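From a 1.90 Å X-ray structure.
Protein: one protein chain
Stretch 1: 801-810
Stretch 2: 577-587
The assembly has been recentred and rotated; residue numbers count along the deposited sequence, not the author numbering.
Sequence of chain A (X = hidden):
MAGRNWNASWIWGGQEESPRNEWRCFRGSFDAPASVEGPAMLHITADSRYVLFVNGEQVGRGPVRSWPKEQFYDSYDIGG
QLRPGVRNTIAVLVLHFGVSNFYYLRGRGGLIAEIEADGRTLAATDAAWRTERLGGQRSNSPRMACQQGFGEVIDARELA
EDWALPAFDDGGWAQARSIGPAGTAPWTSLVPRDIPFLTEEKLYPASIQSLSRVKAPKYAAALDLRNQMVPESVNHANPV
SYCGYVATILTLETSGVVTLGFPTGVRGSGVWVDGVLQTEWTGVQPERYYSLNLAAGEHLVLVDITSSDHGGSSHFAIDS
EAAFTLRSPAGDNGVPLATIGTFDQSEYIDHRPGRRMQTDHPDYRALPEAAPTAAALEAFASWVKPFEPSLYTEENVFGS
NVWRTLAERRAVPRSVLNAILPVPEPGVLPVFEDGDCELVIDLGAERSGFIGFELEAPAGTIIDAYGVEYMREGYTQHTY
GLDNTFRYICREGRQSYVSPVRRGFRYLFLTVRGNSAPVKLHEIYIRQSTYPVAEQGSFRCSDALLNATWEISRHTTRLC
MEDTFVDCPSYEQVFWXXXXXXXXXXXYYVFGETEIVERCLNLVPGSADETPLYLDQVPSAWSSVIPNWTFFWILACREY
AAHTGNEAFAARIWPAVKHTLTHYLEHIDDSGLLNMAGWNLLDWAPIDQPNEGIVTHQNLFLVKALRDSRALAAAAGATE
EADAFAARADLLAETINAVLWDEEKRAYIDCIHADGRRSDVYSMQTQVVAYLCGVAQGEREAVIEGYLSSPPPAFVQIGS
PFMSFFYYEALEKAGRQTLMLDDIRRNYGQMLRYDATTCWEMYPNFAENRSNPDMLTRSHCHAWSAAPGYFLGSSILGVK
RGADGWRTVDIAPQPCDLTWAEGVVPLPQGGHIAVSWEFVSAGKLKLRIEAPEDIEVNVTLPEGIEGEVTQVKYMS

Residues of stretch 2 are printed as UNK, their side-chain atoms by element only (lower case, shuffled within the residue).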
# COMPACT_ATOMS: atom_id res chain seq x y z
N PRO A 801 -11.58 6.87 10.17
CA PRO A 801 -11.75 8.24 9.67
C PRO A 801 -12.32 8.18 8.25
O PRO A 801 -12.84 9.16 7.74
CB PRO A 801 -10.33 8.80 9.69
CG PRO A 801 -9.68 8.02 10.83
CD PRO A 801 -10.18 6.62 10.56
N PHE A 802 -12.21 7.00 7.63
CA PHE A 802 -12.73 6.78 6.29
C PHE A 802 -14.24 7.00 6.35
O PHE A 802 -14.80 7.75 5.56
CB PHE A 802 -12.44 5.34 5.85
CG PHE A 802 -13.15 4.93 4.58
CD1 PHE A 802 -13.94 3.79 4.55
CD2 PHE A 802 -13.00 5.67 3.41
CE1 PHE A 802 -14.58 3.38 3.38
CE2 PHE A 802 -13.63 5.27 2.23
CZ PHE A 802 -14.42 4.13 2.21
N MET A 803 -14.87 6.34 7.31
CA MET A 803 -16.31 6.46 7.51
C MET A 803 -16.62 7.87 8.00
O MET A 803 -17.68 8.42 7.69
CB MET A 803 -16.77 5.41 8.53
CG MET A 803 -18.28 5.34 8.74
SD MET A 803 -19.22 4.95 7.24
CE MET A 803 -20.48 6.25 7.31
N SER A 804 -15.71 8.46 8.77
CA SER A 804 -15.90 9.82 9.27
C SER A 804 -16.13 10.78 8.10
O SER A 804 -16.89 11.74 8.21
CB SER A 804 -14.69 10.29 10.07
OG SER A 804 -14.63 9.68 11.35
N PHE A 805 -15.46 10.52 6.98
CA PHE A 805 -15.59 11.37 5.80
C PHE A 805 -17.05 11.45 5.36
O PHE A 805 -17.57 12.54 5.11
CB PHE A 805 -14.73 10.83 4.65
CG PHE A 805 -14.54 11.80 3.51
CD1 PHE A 805 -15.61 12.21 2.73
CD2 PHE A 805 -13.27 12.30 3.22
CE1 PHE A 805 -15.43 13.10 1.67
CE2 PHE A 805 -13.07 13.18 2.17
CZ PHE A 805 -14.15 13.59 1.38
N PHE A 806 -17.69 10.30 5.25
CA PHE A 806 -19.09 10.24 4.84
C PHE A 806 -19.95 10.92 5.90
O PHE A 806 -20.93 11.59 5.58
CB PHE A 806 -19.52 8.78 4.63
CG PHE A 806 -18.79 8.10 3.51
CD1 PHE A 806 -18.94 8.53 2.20
CD2 PHE A 806 -17.93 7.03 3.76
CE1 PHE A 806 -18.24 7.92 1.15
CE2 PHE A 806 -17.23 6.41 2.72
CZ PHE A 806 -17.39 6.85 1.42
N TYR A 807 -19.58 10.75 7.16
CA TYR A 807 -20.32 11.36 8.27
C TYR A 807 -20.27 12.89 8.15
O TYR A 807 -21.27 13.57 8.39
CB TYR A 807 -19.72 10.89 9.60
CG TYR A 807 -20.33 11.52 10.83
CD1 TYR A 807 -21.71 11.55 11.02
CD2 TYR A 807 -19.52 12.06 11.83
CE1 TYR A 807 -22.27 12.11 12.17
CE2 TYR A 807 -20.06 12.61 12.98
CZ TYR A 807 -21.44 12.63 13.14
OH TYR A 807 -21.96 13.18 14.29
N TYR A 808 -19.10 13.42 7.79
CA TYR A 808 -18.95 14.86 7.65
C TYR A 808 -19.76 15.38 6.46
O TYR A 808 -20.31 16.48 6.51
CB TYR A 808 -17.47 15.24 7.49
CG TYR A 808 -16.61 14.88 8.69
CD1 TYR A 808 -17.18 14.65 9.95
CD2 TYR A 808 -15.22 14.77 8.57
CE1 TYR A 808 -16.38 14.32 11.06
CE2 TYR A 808 -14.42 14.45 9.67
CZ TYR A 808 -15.00 14.22 10.91
OH TYR A 808 -14.21 13.91 12.00
N GLU A 809 -19.84 14.59 5.39
CA GLU A 809 -20.63 15.00 4.24
C GLU A 809 -22.09 15.13 4.69
O GLU A 809 -22.82 16.01 4.23
CB GLU A 809 -20.51 13.99 3.09
CG GLU A 809 -19.19 14.07 2.32
CD GLU A 809 -19.16 13.15 1.11
OE1 GLU A 809 -19.10 11.91 1.29
OE2 GLU A 809 -19.20 13.66 -0.03
N ALA A 810 -22.49 14.24 5.59
CA ALA A 810 -23.85 14.26 6.13
C ALA A 810 -24.05 15.49 7.01
O ALA A 810 -25.10 16.14 6.95
CB ALA A 810 -24.12 12.98 6.93
N UNK A 577 -9.57 1.07 -4.93
CA UNK A 577 -10.58 1.93 -5.53
C UNK A 577 -11.40 2.74 -4.54
O UNK A 577 -11.56 3.95 -4.71
c UNK A 577 -11.52 1.08 -6.41
c UNK A 577 -12.56 1.98 -7.09
c UNK A 577 -10.69 0.33 -7.45
N UNK A 578 -11.92 2.09 -3.50
CA UNK A 578 -12.73 2.80 -2.53
C UNK A 578 -12.00 3.98 -1.91
O UNK A 578 -12.55 5.08 -1.81
N UNK A 579 -10.76 3.75 -1.48
CA UNK A 579 -9.97 4.80 -0.85
C UNK A 579 -9.79 6.01 -1.77
O UNK A 579 -9.87 7.16 -1.33
o UNK A 579 -7.80 2.97 1.36
o UNK A 579 -9.43 2.14 0.15
c UNK A 579 -8.58 4.28 -0.47
c UNK A 579 -8.62 3.05 0.41
N UNK A 580 -9.53 5.73 -3.05
CA UNK A 580 -9.27 6.78 -4.03
C UNK A 580 -10.35 7.85 -4.19
O UNK A 580 -10.04 8.97 -4.58
o UNK A 580 -10.16 5.69 -6.02
c UNK A 580 -8.97 6.16 -5.40
N UNK A 581 -11.61 7.52 -3.91
CA UNK A 581 -12.67 8.51 -4.05
C UNK A 581 -12.41 9.67 -3.08
O UNK A 581 -12.43 10.84 -3.48
c UNK A 581 -14.04 7.89 -3.78
c UNK A 581 -15.58 9.55 -2.62
c UNK A 581 -15.21 8.87 -3.94
n UNK A 581 -17.03 10.82 -0.56
n UNK A 581 -18.15 12.13 -2.08
n UNK A 581 -16.58 10.60 -2.81
c UNK A 581 -17.25 11.18 -1.81
N UNK A 582 -12.17 9.35 -1.82
CA UNK A 582 -11.90 10.38 -0.82
C UNK A 582 -10.56 11.04 -1.08
O UNK A 582 -10.42 12.26 -0.99
o UNK A 582 -14.30 9.58 0.34
c UNK A 582 -11.92 9.79 0.59
c UNK A 582 -13.31 9.40 1.05
n UNK A 582 -13.39 8.86 2.26
N UNK A 583 -9.56 10.23 -1.42
CA UNK A 583 -8.23 10.75 -1.68
C UNK A 583 -8.23 11.76 -2.83
O UNK A 583 -7.51 12.74 -2.79
o UNK A 583 -5.25 7.16 -0.45
c UNK A 583 -7.11 8.62 -0.82
c UNK A 583 -7.26 9.60 -1.98
c UNK A 583 -6.24 7.42 -1.18
o UNK A 583 -6.54 6.75 -2.18
N UNK A 584 -9.06 11.52 -3.84
CA UNK A 584 -9.12 12.43 -4.98
C UNK A 584 -9.66 13.79 -4.54
O UNK A 584 -9.12 14.83 -4.91
c UNK A 584 -10.01 11.85 -6.09
N UNK A 585 -10.74 13.79 -3.76
CA UNK A 585 -11.33 15.03 -3.29
C UNK A 585 -10.37 15.84 -2.43
O UNK A 585 -10.27 17.06 -2.57
c UNK A 585 -13.78 14.19 -3.31
c UNK A 585 -14.24 15.21 -4.34
c UNK A 585 -14.92 13.83 -2.36
c UNK A 585 -12.61 14.75 -2.50
N UNK A 586 -9.67 15.17 -1.51
CA UNK A 586 -8.71 15.88 -0.67
C UNK A 586 -7.64 16.48 -1.57
O UNK A 586 -7.24 17.64 -1.42
c UNK A 586 -8.05 14.94 0.35
c UNK A 586 -7.02 15.70 1.17
c UNK A 586 -9.12 14.36 1.26
N UNK A 587 -7.18 15.68 -2.53
CA UNK A 587 -6.18 16.12 -3.49
C UNK A 587 -6.60 17.39 -4.22
O UNK A 587 -5.80 18.30 -4.42
o UNK A 587 -4.38 16.10 -5.97
c UNK A 587 -5.46 15.52 -5.84
c UNK A 587 -5.92 15.00 -4.50
n UNK A 587 -6.28 15.33 -6.87

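Position 577 carries three carbons, one attached to the backbone and bearing the other two, a fork at the first atom. That is Val 577, out of reach of stretch 1. Position 578 has no side-chain atoms, and its backbone oxygen lies near the Phe 802 ring, so it is Gly 578. A CB here would point toward the other helix, about 4.5 Å from Phe 802 CZ; in its absence the backbone itself lines the contact, with Gly 578 O 4.2 Å from Phe 802 CE2.

Position 579 shows two carbons, the second carrying two oxygens: a short carboxylate, Asp 579. It points away, and both oxygens are hydrogen-bonded elsewhere in the structure. Position 580 has one carbon and one oxygen, the pattern of Ser 580. Its hydroxyl turns back on its own helix, Ser 580 OG donating to Val 577 O at 2.6 Å.

Position 581 is a chain of three carbons, a nitrogen, then a carbon bearing two more nitrogens. Its CB leaves the helix sideways, but its end comes nearer to stretch 1, where the two terminal nitrogens meet the carboxylate of Glu 809 and one of them also lies against the rings of Phe 805 and Phe 806. The guanidinium names Arg 581. Arg 581 NH1 donates to Glu 809 OE2 at 2.8 Å and Arg 581 NH2 to Glu 809 OE1 at 3.0 Å, a two-pronged salt bridge. Arg 581 NH2 is 3.6 Å from both Phe 805 CE1 and Phe 806 CE1, so the charged group packs against aromatic carbon as well.

Position 582 has two carbons, the second carrying one oxygen and one nitrogen. It points toward stretch 1, its CB over the face of the Phe 805 ring, 4.2 Å from the centroid, in a CH-pi contact, and its nitrogen near Phe 802 and Phe 805. This short amide is Asn 582. Asn 582 ND2 comes within 3.4 Å of both Phe 802 CD2 and Phe 805 CB, while Asn 582 OD1 accepts from Arg 581 NH2 at 3.1 Å.

Position 583 has three carbons in line, the third with two oxygens: Glu 583, pointing away. Position 584 has a single carbon, Ala 584, out of reach. Position 585 has four carbons forked at the second; it points toward stretch 1, and one of its end carbons lies against the Phe 805 ring. Hence Leu 585, with Leu 585 CD1 3.8 Å from Phe 805 CZ. Position 586 again has one carbon bearing two, one of which sits at the edge of the Phe 805 ring: Val 586, whose CG2 is 4.2 Å from Phe 805 CE2. Position 587 repeats the pattern of two carbons with one oxygen and one nitrogen on the second: Asn 587, out of reach.

The helices cross at 56° with their axes 11.0 Å apart at closest approach. Phe 805 is the knob, seated among Arg 581, Asn 582, Leu 585 and Val 586. The salt bridge to Glu 809 ties the guanidinium across the interface, and the hydrogen bond to Asn 582 links it to the amide side chain that lies over one face of the Phe 805 ring. The rule to read here is that polar side chains can line the socket of an aromatic knob: the guanidinium is bonded to Glu 809 and to Asn 582 OD1 while both Arg 581 and Asn 582 pack against Phe 805.

Stretch 2 (577-587) VGDSRNEALVN
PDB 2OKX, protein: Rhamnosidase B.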